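Putative isochorismatase (Burkholderia xenovorans, PDB 3OQP) probably acts as a hydrolase of the isochorismatase family, related to nicotinamidases. Local coordinates at the interface of chains A and B. Coordinates in Å, arbitrary orientation; residue numbers count along the deposited sequence, not the author numbering. Chains: chain A/B, Putative isochorismatase.

Contact 1 and contact 2 belong to one two-fold symmetric interface between two copies of the same protein. Their C-alpha centres lie about 32 Å apart. Both use the C-terminal helix that begins at residue 197, taken from chain B in contact 1 and from chain A in contact 2. B:Tyr198, B:Asn201, B:Gln202 and B:Arg205 serve contact 1. A:Ser200, A:Lys203 and A:Ala204 serve contact 2. By symmetry each such helix therefore meets both loop residues around 22-24 and 63 and strand 149-151 of its partner. This reciprocal exchange of C-terminal helices suggests a dimer, although the deposited assembly alone does not prove one.

Contact 1: the interface of chains A and B. Residues chain A 22, 24, 63; chain B 198, 201-202, 205.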
loop_
_atom_site.group_PDB
_atom_site.type_symbol
_atom_site.label_atom_id
_atom_site.label_comp_id
_atom_site.label_asym_id
_atom_site.label_seq_id
_atom_site.Cartn_x
_atom_site.Cartn_y
_atom_site.Cartn_z
ATOM N N ASP A 22 -14.049 -17.576 7.328
ATOM C CA ASP A 22 -14.964 -16.507 6.951
ATOM C C ASP A 22 -14.355 -15.287 6.302
ATOM O O ASP A 22 -15.015 -14.259 6.202
ATOM C CB ASP A 22 -15.904 -16.109 8.069
ATOM C CG ASP A 22 -17.316 -16.461 7.731
ATOM O OD1 ASP A 22 -17.900 -15.803 6.830
ATOM O OD2 ASP A 22 -17.810 -17.441 8.327
ATOM N N PRO A 24 -12.958 -15.566 2.804
ATOM C CA PRO A 24 -12.458 -16.446 1.781
ATOM C C PRO A 24 -11.802 -15.723 0.625
ATOM O O PRO A 24 -12.408 -14.861 -0.015
ATOM C CB PRO A 24 -13.704 -17.210 1.324
ATOM C CG PRO A 24 -14.790 -16.546 1.848
ATOM C CD PRO A 24 -14.416 -15.627 2.935
ATOM N N PRO A 63 -14.069 -12.053 15.449
ATOM C CA PRO A 63 -14.752 -12.761 14.380
ATOM C C PRO A 63 -13.831 -13.459 13.366
ATOM O O PRO A 63 -14.268 -14.426 12.716
ATOM C CB PRO A 63 -15.584 -11.671 13.720
ATOM C CG PRO A 63 -15.688 -10.614 14.747
ATOM C CD PRO A 63 -14.439 -10.629 15.465
ATOM N N TYR B 198 -13.886 -7.269 7.915
ATOM C CA TYR B 198 -14.996 -8.219 7.918
ATOM C C TYR B 198 -16.292 -7.658 7.355
ATOM O O TYR B 198 -16.891 -8.237 6.409
ATOM C CB TYR B 198 -15.179 -8.740 9.332
ATOM C CG TYR B 198 -15.947 -10.056 9.439
ATOM C CD1 TYR B 198 -16.291 -10.797 8.307
ATOM C CD2 TYR B 198 -16.220 -10.580 10.648
ATOM C CE1 TYR B 198 -16.958 -11.985 8.388
ATOM C CE2 TYR B 198 -16.885 -11.811 10.742
ATOM C CZ TYR B 198 -17.265 -12.487 9.604
ATOM O OH TYR B 198 -17.906 -13.702 9.686
ATOM N N ASN B 201 -15.924 -7.147 3.519
ATOM C CA ASN B 201 -16.020 -8.401 2.756
ATOM C C ASN B 201 -17.445 -8.968 2.753
ATOM O O ASN B 201 -17.951 -9.438 1.729
ATOM C CB ASN B 201 -15.013 -9.419 3.276
ATOM C CG ASN B 201 -15.068 -10.752 2.557
ATOM O OD1 ASN B 201 -15.304 -11.787 3.136
ATOM N ND2 ASN B 201 -14.823 -10.731 1.244
ATOM N N GLN B 202 -18.100 -8.897 3.893
ATOM C CA GLN B 202 -19.495 -9.368 3.955
ATOM C C GLN B 202 -20.450 -8.600 3.021
ATOM O O GLN B 202 -21.311 -9.208 2.363
ATOM C CB GLN B 202 -19.958 -9.325 5.407
ATOM C CG GLN B 202 -19.447 -10.486 6.256
ATOM C CD GLN B 202 -20.160 -11.791 5.883
ATOM O OE1 GLN B 202 -21.397 -11.880 5.965
ATOM N NE2 GLN B 202 -19.402 -12.791 5.473
ATOM N N ARG B 205 -19.764 -9.799 -0.528
ATOM C CA ARG B 205 -20.177 -11.184 -0.769
ATOM C C ARG B 205 -21.690 -11.289 -0.960
ATOM O O ARG B 205 -22.166 -12.191 -1.672
ATOM C CB ARG B 205 -19.713 -12.084 0.367
ATOM C CG ARG B 205 -18.196 -12.336 0.358
ATOM C CD ARG B 205 -17.784 -13.326 1.438
ATOM N NE ARG B 205 -18.265 -14.661 1.151
ATOM C CZ ARG B 205 -18.399 -15.593 2.078
ATOM N NH1 ARG B 205 -18.095 -15.304 3.337
ATOM N NH2 ARG B 205 -18.844 -16.796 1.763
HETATM O O HOH W 1 -14.724 -13.323 -0.026
HETATM O O HOH W 2 -16.861 -15.078 11.792
HETATM O O HOH W 3 -16.803 -12.676 5.086
#
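B:Tyr198 touches A:Pro63 with its ring carbons and A:Asp22 with its OH. Its first torsion carries the ring away from its helix and towards chain A. A:Pro63 CB meets the ring carbons CD2 and CE2, 3.3 Å from B:Tyr198 CE2, and does not lie over the ring face. The phenol B:Tyr198 OH lies beside the carboxylate of A:Asp22, at 3.4 Å from A:Asp22 CG. Carboxylate and ring planes are turned 54° apart. B:Tyr198 OH also pairs with water 2 at 2.7 Å, and that water continues to the backbone O of A:Pro63.

B:Arg205 bends at chi3 (69°) and brings its guanidinium to A:Asp22 and A:Pro24. A:Pro24 CG sits over the centre of one face, 3.7 Å from B:Arg205 CZ. At the edge of the same group, B:Arg205 NH1 forms a long salt bridge of 3.5 Å to A:Asp22 OD1. The two side chains cross at about a right angle. Packing on a face and a long salt bridge at the edge probably both steady the arginine.

Water 3 joins the helix side chains to the loop. Water 3 pairs with A:Asp22 O at 2.6 Å and also meets B:Asn201 OD1 and B:Gln202 NE2. The B:Gln202 N-H points almost straight at it (169° at H). Water 1 connects B:Asn201 ND2, 2.9 Å away, to A:Pro24 O. The two amides therefore reach the chain A backbone through solvent.

The site lies where helix 197-205 of chain B packs against loop residues of chain A, one part of the two-fold interface.

Contact 2: the interface of chains A and B. Residues chain A 199-200, 203-204; chain B 148-151.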
loop_
_atom_site.group_PDB
_atom_site.type_symbol
_atom_site.label_atom_id
_atom_site.label_comp_id
_atom_site.label_asym_id
_atom_site.label_seq_id
_atom_site.Cartn_x
_atom_site.Cartn_y
_atom_site.Cartn_z
ATOM N N ALA A 199 7.634 4.468 -17.254
ATOM C CA ALA A 199 7.338 3.467 -18.297
ATOM C C ALA A 199 5.922 2.989 -18.162
ATOM O O ALA A 199 5.218 2.776 -19.102
ATOM C CB ALA A 199 8.295 2.289 -18.162
ATOM N N SER A 200 5.465 2.767 -16.926
ATOM C CA SER A 200 4.145 2.219 -16.730
ATOM C C SER A 200 3.075 3.178 -17.169
ATOM O O SER A 200 2.057 2.781 -17.778
ATOM C CB SER A 200 3.901 1.869 -15.254
ATOM O OG SER A 200 4.696 0.770 -14.816
ATOM N N LYS A 203 3.196 3.629 -21.162
ATOM C CA LYS A 203 2.636 2.514 -21.898
ATOM C C LYS A 203 1.115 2.607 -21.910
ATOM O O LYS A 203 0.445 2.392 -22.955
ATOM C CB LYS A 203 3.124 1.193 -21.309
ATOM C CG LYS A 203 2.899 -0.020 -22.222
ATOM C CD LYS A 203 3.497 -1.281 -21.621
ATOM C CE LYS A 203 3.485 -2.480 -22.558
ATOM N NZ LYS A 203 3.684 -3.745 -21.786
ATOM N N ALA A 204 0.515 2.943 -20.773
ATOM C CA ALA A 204 -0.937 3.062 -20.715
ATOM C C ALA A 204 -1.415 4.236 -21.566
ATOM O O ALA A 204 -2.420 4.144 -22.264
ATOM C CB ALA A 204 -1.398 3.264 -19.251
ATOM N N PRO B 148 -3.162 6.062 -14.990
ATOM C CA PRO B 148 -3.179 4.668 -15.446
ATOM C C PRO B 148 -1.807 4.084 -15.582
ATOM O O PRO B 148 -0.815 4.832 -15.850
ATOM C CB PRO B 148 -3.855 4.783 -16.849
ATOM C CG PRO B 148 -3.402 6.161 -17.390
ATOM C CD PRO B 148 -3.464 7.019 -16.080
ATOM N N TYR B 149 -1.721 2.744 -15.450
ATOM C CA TYR B 149 -0.482 2.033 -15.595
ATOM C C TYR B 149 -0.679 0.825 -16.500
ATOM O O TYR B 149 -1.717 0.174 -16.445
ATOM C CB TYR B 149 0.034 1.514 -14.256
ATOM C CG TYR B 149 0.604 2.478 -13.295
ATOM C CD1 TYR B 149 1.228 3.658 -13.646
ATOM C CD2 TYR B 149 0.637 2.130 -11.951
ATOM C CE1 TYR B 149 1.841 4.498 -12.725
ATOM C CE2 TYR B 149 1.178 2.986 -10.943
ATOM C CZ TYR B 149 1.801 4.165 -11.371
ATOM O OH TYR B 149 2.369 4.984 -10.427
ATOM N N GLU B 150 0.338 0.523 -17.301
ATOM C CA GLU B 150 0.460 -0.774 -17.965
ATOM C C GLU B 150 1.895 -1.219 -17.912
ATOM O O GLU B 150 2.802 -0.471 -18.336
ATOM C CB GLU B 150 -0.044 -0.689 -19.426
ATOM C CG GLU B 150 -0.005 -2.029 -20.123
ATOM C CD GLU B 150 -0.591 -2.025 -21.533
ATOM O OE1 GLU B 150 -1.315 -1.071 -21.914
ATOM O OE2 GLU B 150 -0.235 -2.984 -22.274
ATOM N N ASN B 151 2.119 -2.421 -17.401
ATOM C CA ASN B 151 3.440 -2.947 -17.274
ATOM C C ASN B 151 3.348 -4.479 -17.369
ATOM O O ASN B 151 2.315 -5.005 -17.740
ATOM C CB ASN B 151 4.136 -2.420 -15.979
ATOM C CG ASN B 151 3.380 -2.734 -14.684
ATOM O OD1 ASN B 151 2.775 -3.812 -14.579
ATOM N ND2 ASN B 151 3.322 -1.736 -13.801
#
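The backbone of strand 149-151 in chain B runs across helix 197-208 of chain A, and B:Glu150 N donates to the carbonyl A:Ser200 O at 2.9 Å. This hydrogen bond is fairly straight (167° at H), with the donor tilted 32° from the carbonyl plane.

A second hydrogen bond joins the side chains of A:Ser200 and B:Asn151, the residue after B:Glu150. B:Asn151 ND2 donates to the hydroxyl A:Ser200 OG at 3.0 Å. The OG lies nearly in the amide plane, so the bond follows the flat group. B:Asn151 CG sits between the backbone N and the carbonyl carbon (chi1 58°), which brings the amide to the serine. A:Ser200 is thereby held through both its carbonyl and its hydroxyl. A:Ser200 CB also packs against the tyrosine ring, 3.6 Å from B:Tyr149 CD1.

One turn further along the helix, A:Ala204 supplies a small apolar contact. A:Ala204 CB lies 3.8 Å from B:Pro148 CB and also touches the backbone of B:Tyr149. The short methyl probably allows the strand to run close to the helix.

A:Lys203 and B:Glu150 cross at about a right angle. Both chains are extended beyond CG, and their aliphatic parts meet where A:Lys203 CD lies 3.9 Å from B:Glu150 CG. The lysine stem also runs past the B:Glu150 carbonyl oxygen, with A:Lys203 CB 3.4 Å from B:Glu150 O. Opposite charges at the two ends may attract weakly.

At the far end of this pair, the ammonium A:Lys203 NZ stands 4.0 Å from the carboxylate oxygen B:Glu150 OE2.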